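Local structure of putative histidinol-phosphate aminotransferase (3P1T) at residues E53-V56 against M57-L60; R75-D78 against E79-D82. The protein probably catalyses the pyridoxal-phosphate-dependent transfer of an amino group between L-histidinol phosphate and 2-oxoglutarate in histidine biosynthesis. All coordinates share one frame; numbering follows the deposited sequence.

Contact 1: residues E53-V56 against M57-L60; sequences EPRV and MRKL
The guanidinium of R58 presents one face to the carbonyl oxygen of R55, while its terminal nitrogen NH2 lies 3.5 Å from CG of R55. The R55 guanidinium is turned 57° from that of R58, and the two side chains run past one another at a slant without stacking. The like-charged groups are not in contact, with R55 NE 5.5 Å from R58 NH2. Both chains start with CG trans to the backbone N (R55 chi1 -171°, R58 chi1 178°), and the bend of R58 at chi3 brings its NH2 back against the R55 stem at CG. K59 takes another route. Its bend at chi2 lays the chain beside the preceding turn, bringing CD to 3.3 Å from R55 O, the same oxygen that accepts the K59 backbone N-H at 3.0 Å. Elsewhere on the helix, CG1 of V56 faces CD1 of L60 at 4.4 Å, a loose apolar approach. M57, a selenomethionine, lies along the backbone instead, its CG 3.4 Å from E53 O. Four i to i+4 backbone hydrogen bonds, from M57, R58, K59 and L60 to E53, P54, R55 and V56, establish the alpha-helical geometry. V56 packs against L237 and L60 against L241 of helix 231-241; M57 meets L71 and L73 of strand 71-74, and L60 also touches L71. Within 53-60, V56 and L60 are buried and R58 is exposed, as expected of an amphipathic helix. E238 of helix 231-241 forms salt bridges with both R55 NE and K59 NZ; since R55 NE and K59 NZ are 4.7 Å apart, its carboxylate would offset their mutual repulsion and pin two successive turns of one helix to a neighbouring helix.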
loop_
_atom_site.group_PDB
_atom_site.type_symbol
_atom_site.label_atom_id
_atom_site.label_comp_id
_atom_site.label_asym_id
_atom_site.label_seq_id
_atom_site.Cartn_x
_atom_site.Cartn_y
_atom_site.Cartn_z
ATOM N N GLU A 53 8.255 4.411 11.215
ATOM C CA GLU A 53 8.446 3.135 10.508
ATOM C C GLU A 53 9.414 2.211 11.284
ATOM O O GLU A 53 8.972 1.114 11.614
ATOM C CB GLU A 53 8.941 3.364 9.064
ATOM C CG GLU A 53 9.135 2.115 8.221
ATOM C CD GLU A 53 9.666 2.354 6.816
ATOM O OE1 GLU A 53 9.555 3.489 6.286
ATOM O OE2 GLU A 53 10.164 1.368 6.225
ATOM N N PRO A 54 10.674 2.597 11.643
ATOM C CA PRO A 54 11.540 1.665 12.407
ATOM C C PRO A 54 11.001 1.322 13.797
ATOM O O PRO A 54 11.213 0.197 14.253
ATOM C CB PRO A 54 12.863 2.420 12.545
ATOM C CG PRO A 54 12.536 3.830 12.301
ATOM C CD PRO A 54 11.399 3.848 11.338
ATOM N N ARG A 55 10.301 2.273 14.454
ATOM C CA ARG A 55 9.708 2.076 15.775
ATOM C C ARG A 55 8.626 0.981 15.733
ATOM O O ARG A 55 8.605 0.124 16.613
ATOM C CB ARG A 55 9.119 3.393 16.292
ATOM C CG ARG A 55 8.679 3.323 17.752
ATOM C CD ARG A 55 8.035 4.612 18.250
ATOM N NE ARG A 55 6.684 4.840 17.715
ATOM C CZ ARG A 55 6.338 5.841 16.907
ATOM N NH1 ARG A 55 7.234 6.748 16.536
ATOM N NH2 ARG A 55 5.087 5.964 16.493
ATOM N N VAL A 56 7.750 1.000 14.713
ATOM C CA VAL A 56 6.671 0.015 14.573
ATOM C C VAL A 56 7.287 -1.349 14.195
ATOM O O VAL A 56 6.809 -2.375 14.695
ATOM C CB VAL A 56 5.572 0.469 13.562
ATOM C CG1 VAL A 56 4.530 -0.612 13.342
ATOM C CG2 VAL A 56 4.891 1.748 14.041
HETATM N N MSE A 57 8.364 -1.365 13.363
HETATM C CA MSE A 57 9.041 -2.628 12.976
HETATM C C MSE A 57 9.551 -3.351 14.210
HETATM O O MSE A 57 9.361 -4.561 14.325
HETATM C CB MSE A 57 10.202 -2.401 11.989
HETATM C CG MSE A 57 9.736 -2.034 10.582
HETATM SE SE MSE A 57 8.591 -3.394 9.832
HETATM C CE MSE A 57 9.835 -4.783 9.456
ATOM N N ARG A 58 10.140 -2.586 15.146
ATOM C CA ARG A 58 10.676 -3.061 16.403
ATOM C C ARG A 58 9.542 -3.560 17.277
ATOM O O ARG A 58 9.681 -4.621 17.884
ATOM C CB ARG A 58 11.456 -1.930 17.074
ATOM C CG ARG A 58 12.046 -2.263 18.442
ATOM C CD ARG A 58 12.721 -1.063 19.106
ATOM N NE ARG A 58 11.847 0.112 19.237
ATOM C CZ ARG A 58 10.960 0.305 20.214
ATOM N NH1 ARG A 58 10.779 -0.620 21.150
ATOM N NH2 ARG A 58 10.232 1.412 20.248
ATOM N N LYS A 59 8.409 -2.812 17.317
ATOM C CA LYS A 59 7.216 -3.175 18.098
ATOM C C LYS A 59 6.651 -4.522 17.610
ATOM O O LYS A 59 6.306 -5.353 18.440
ATOM C CB LYS A 59 6.138 -2.072 18.024
ATOM C CG LYS A 59 5.957 -1.223 19.294
ATOM C CD LYS A 59 7.047 -0.165 19.505
ATOM C CE LYS A 59 6.857 0.638 20.772
ATOM N NZ LYS A 59 5.619 1.470 20.750
ATOM N N LEU A 60 6.588 -4.742 16.280
ATOM C CA LEU A 60 6.148 -5.988 15.659
ATOM C C LEU A 60 7.039 -7.148 16.087
ATOM O O LEU A 60 6.532 -8.215 16.457
ATOM C CB LEU A 60 6.154 -5.866 14.125
ATOM C CG LEU A 60 5.017 -5.085 13.495
ATOM C CD1 LEU A 60 5.356 -4.708 12.053
ATOM C CD2 LEU A 60 3.684 -5.849 13.583
#

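Contact 2: residues R75-D78 against E79-D82; sequences RGID and ECFD
Between R75 and E79 the chain turns from strand 71-74 into helix 76-87, with G76 at positive phi (72°) and i to i+4 hydrogen bonds to G76, I77 and D78 O from C80, F81 and D82 N. The E79 carboxylate reaches back over this turn: its OE1 accepts the backbone N-H of R75 at 2.8 Å in a nearly straight bond (167°), met on the anti side and somewhat out of the carboxylate plane. With CG trans to the backbone N (chi1 175°) and the chain extended beyond it, E79 spans the first turn and also brings OE1 to 3.5 Å from R75 CB. The guanidinium of R75 leads elsewhere, its NE 6.4 Å from E79 OE1. On another side of the helix, CD1 of I77 touches SG of C80 at 4.0 Å; both side chains continue onto F193 of strand 190-195, placing this apolar pair against the large mixed sheet. F81 puts CB 3.5 Å from I77 O. D78 and D82 lie one turn apart, but D78 OD2 and D82 OD2 are separated by 6.8 Å. Each has a partner in the second subunit, D78 OD2 accepting from the backbone N of F226 there and D82 OD2 from W225 NE1 there, while D82 also pairs with R106 of its own chain. Buried E79 is held through both oxygens, OE1 also by N228 and OE2 by R83 and Q224, and R75 NH2 forms a salt bridge with D233. This network would favour a charged E79 carboxylate. The bond from R75 N to E79 OE1 ties the residue after strand 71-74 to the first part of helix 76-87, and the two aspartates join the same helix to the dimer interface.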
loop_
_atom_site.group_PDB
_atom_site.type_symbol
_atom_site.label_atom_id
_atom_site.label_comp_id
_atom_site.label_asym_id
_atom_site.label_seq_id
_atom_site.Cartn_x
_atom_site.Cartn_y
_atom_site.Cartn_z
ATOM N N ARG A 75 1.061 -5.185 2.666
ATOM C CA ARG A 75 -0.295 -4.767 2.339
ATOM C C ARG A 75 -1.170 -6.023 2.096
ATOM O O ARG A 75 -1.577 -6.297 0.944
ATOM C CB ARG A 75 -0.284 -3.848 1.115
ATOM C CG ARG A 75 -1.521 -2.977 0.985
ATOM C CD ARG A 75 -1.167 -1.603 1.483
ATOM N NE ARG A 75 -1.870 -1.263 2.704
ATOM C CZ ARG A 75 -1.616 -0.191 3.434
ATOM N NH1 ARG A 75 -0.634 0.638 3.095
ATOM N NH2 ARG A 75 -2.316 0.046 4.527
ATOM N N GLY A 76 -1.381 -6.797 3.173
ATOM C CA GLY A 76 -2.194 -8.004 3.160
ATOM C C GLY A 76 -1.594 -9.189 2.445
ATOM O O GLY A 76 -0.422 -9.177 2.024
ATOM N N ILE A 77 -2.425 -10.225 2.291
ATOM C CA ILE A 77 -2.039 -11.491 1.683
ATOM C C ILE A 77 -1.715 -11.276 0.176
ATOM O O ILE A 77 -0.850 -11.995 -0.331
ATOM C CB ILE A 77 -3.122 -12.598 1.939
ATOM C CG1 ILE A 77 -2.662 -14.023 1.520
ATOM C CG2 ILE A 77 -4.481 -12.243 1.376
ATOM C CD1 ILE A 77 -1.327 -14.528 2.080
ATOM N N ASP A 78 -2.311 -10.256 -0.505
ATOM C CA ASP A 78 -1.999 -9.996 -1.932
ATOM C C ASP A 78 -0.531 -9.611 -2.103
ATOM O O ASP A 78 0.134 -10.228 -2.933
ATOM C CB ASP A 78 -2.900 -8.913 -2.567
ATOM C CG ASP A 78 -4.345 -9.294 -2.857
ATOM O OD1 ASP A 78 -4.837 -10.290 -2.265
ATOM O OD2 ASP A 78 -5.014 -8.549 -3.605
ATOM N N GLU A 79 -0.009 -8.626 -1.312
ATOM C CA GLU A 79 1.413 -8.257 -1.414
ATOM C C GLU A 79 2.300 -9.439 -1.054
ATOM O O GLU A 79 3.296 -9.686 -1.724
ATOM C CB GLU A 79 1.781 -7.055 -0.532
ATOM C CG GLU A 79 3.283 -6.784 -0.562
ATOM C CD GLU A 79 3.828 -5.517 0.056
ATOM O OE1 GLU A 79 3.083 -4.821 0.782
ATOM O OE2 GLU A 79 5.014 -5.218 -0.201
ATOM N N CYS A 80 1.935 -10.147 0.013
ATOM C CA CYS A 80 2.632 -11.316 0.514
ATOM C C CYS A 80 2.829 -12.358 -0.614
ATOM O O CYS A 80 3.963 -12.774 -0.875
ATOM C CB CYS A 80 1.853 -11.904 1.686
ATOM S SG CYS A 80 2.539 -13.451 2.330
ATOM N N PHE A 81 1.720 -12.746 -1.296
ATOM C CA PHE A 81 1.733 -13.744 -2.359
ATOM C C PHE A 81 2.581 -13.267 -3.533
ATOM O O PHE A 81 3.338 -14.061 -4.085
ATOM C CB PHE A 81 0.298 -14.084 -2.833
ATOM C CG PHE A 81 0.238 -15.298 -3.732
ATOM C CD1 PHE A 81 0.483 -15.184 -5.103
ATOM C CD2 PHE A 81 -0.021 -16.561 -3.205
ATOM C CE1 PHE A 81 0.508 -16.308 -5.915
ATOM C CE2 PHE A 81 -0.013 -17.679 -4.021
ATOM C CZ PHE A 81 0.261 -17.546 -5.370
ATOM N N ASP A 82 2.449 -11.994 -3.921
ATOM C CA ASP A 82 3.180 -11.412 -5.057
ATOM C C ASP A 82 4.678 -11.375 -4.824
ATOM O O ASP A 82 5.426 -11.813 -5.698
ATOM C CB ASP A 82 2.704 -9.986 -5.381
ATOM C CG ASP A 82 1.399 -9.880 -6.152
ATOM O OD1 ASP A 82 0.751 -10.920 -6.370
ATOM O OD2 ASP A 82 1.061 -8.766 -6.593
#

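How the contacts relate
From the N terminus, contact 1 comes first and stays inside helix 52-64, linking successive turns without closing a long loop. The chain then passes through strand 71-74, an edge strand of the seven-stranded sheet within this chain, and contact 2 follows at the turn into helix 76-87. The two are in series, neither nested nor crossed; the centres of contact 1 and contact 2 are about 19 Å apart. Strand 71-74 and helix 231-241 are common to both: contact 1 packs on each, while contact 2 directly follows the strand and reaches the helix through R75. Residues 75-82 lie between strands 166-170 and 190-195 of the large sheet and the second subunit.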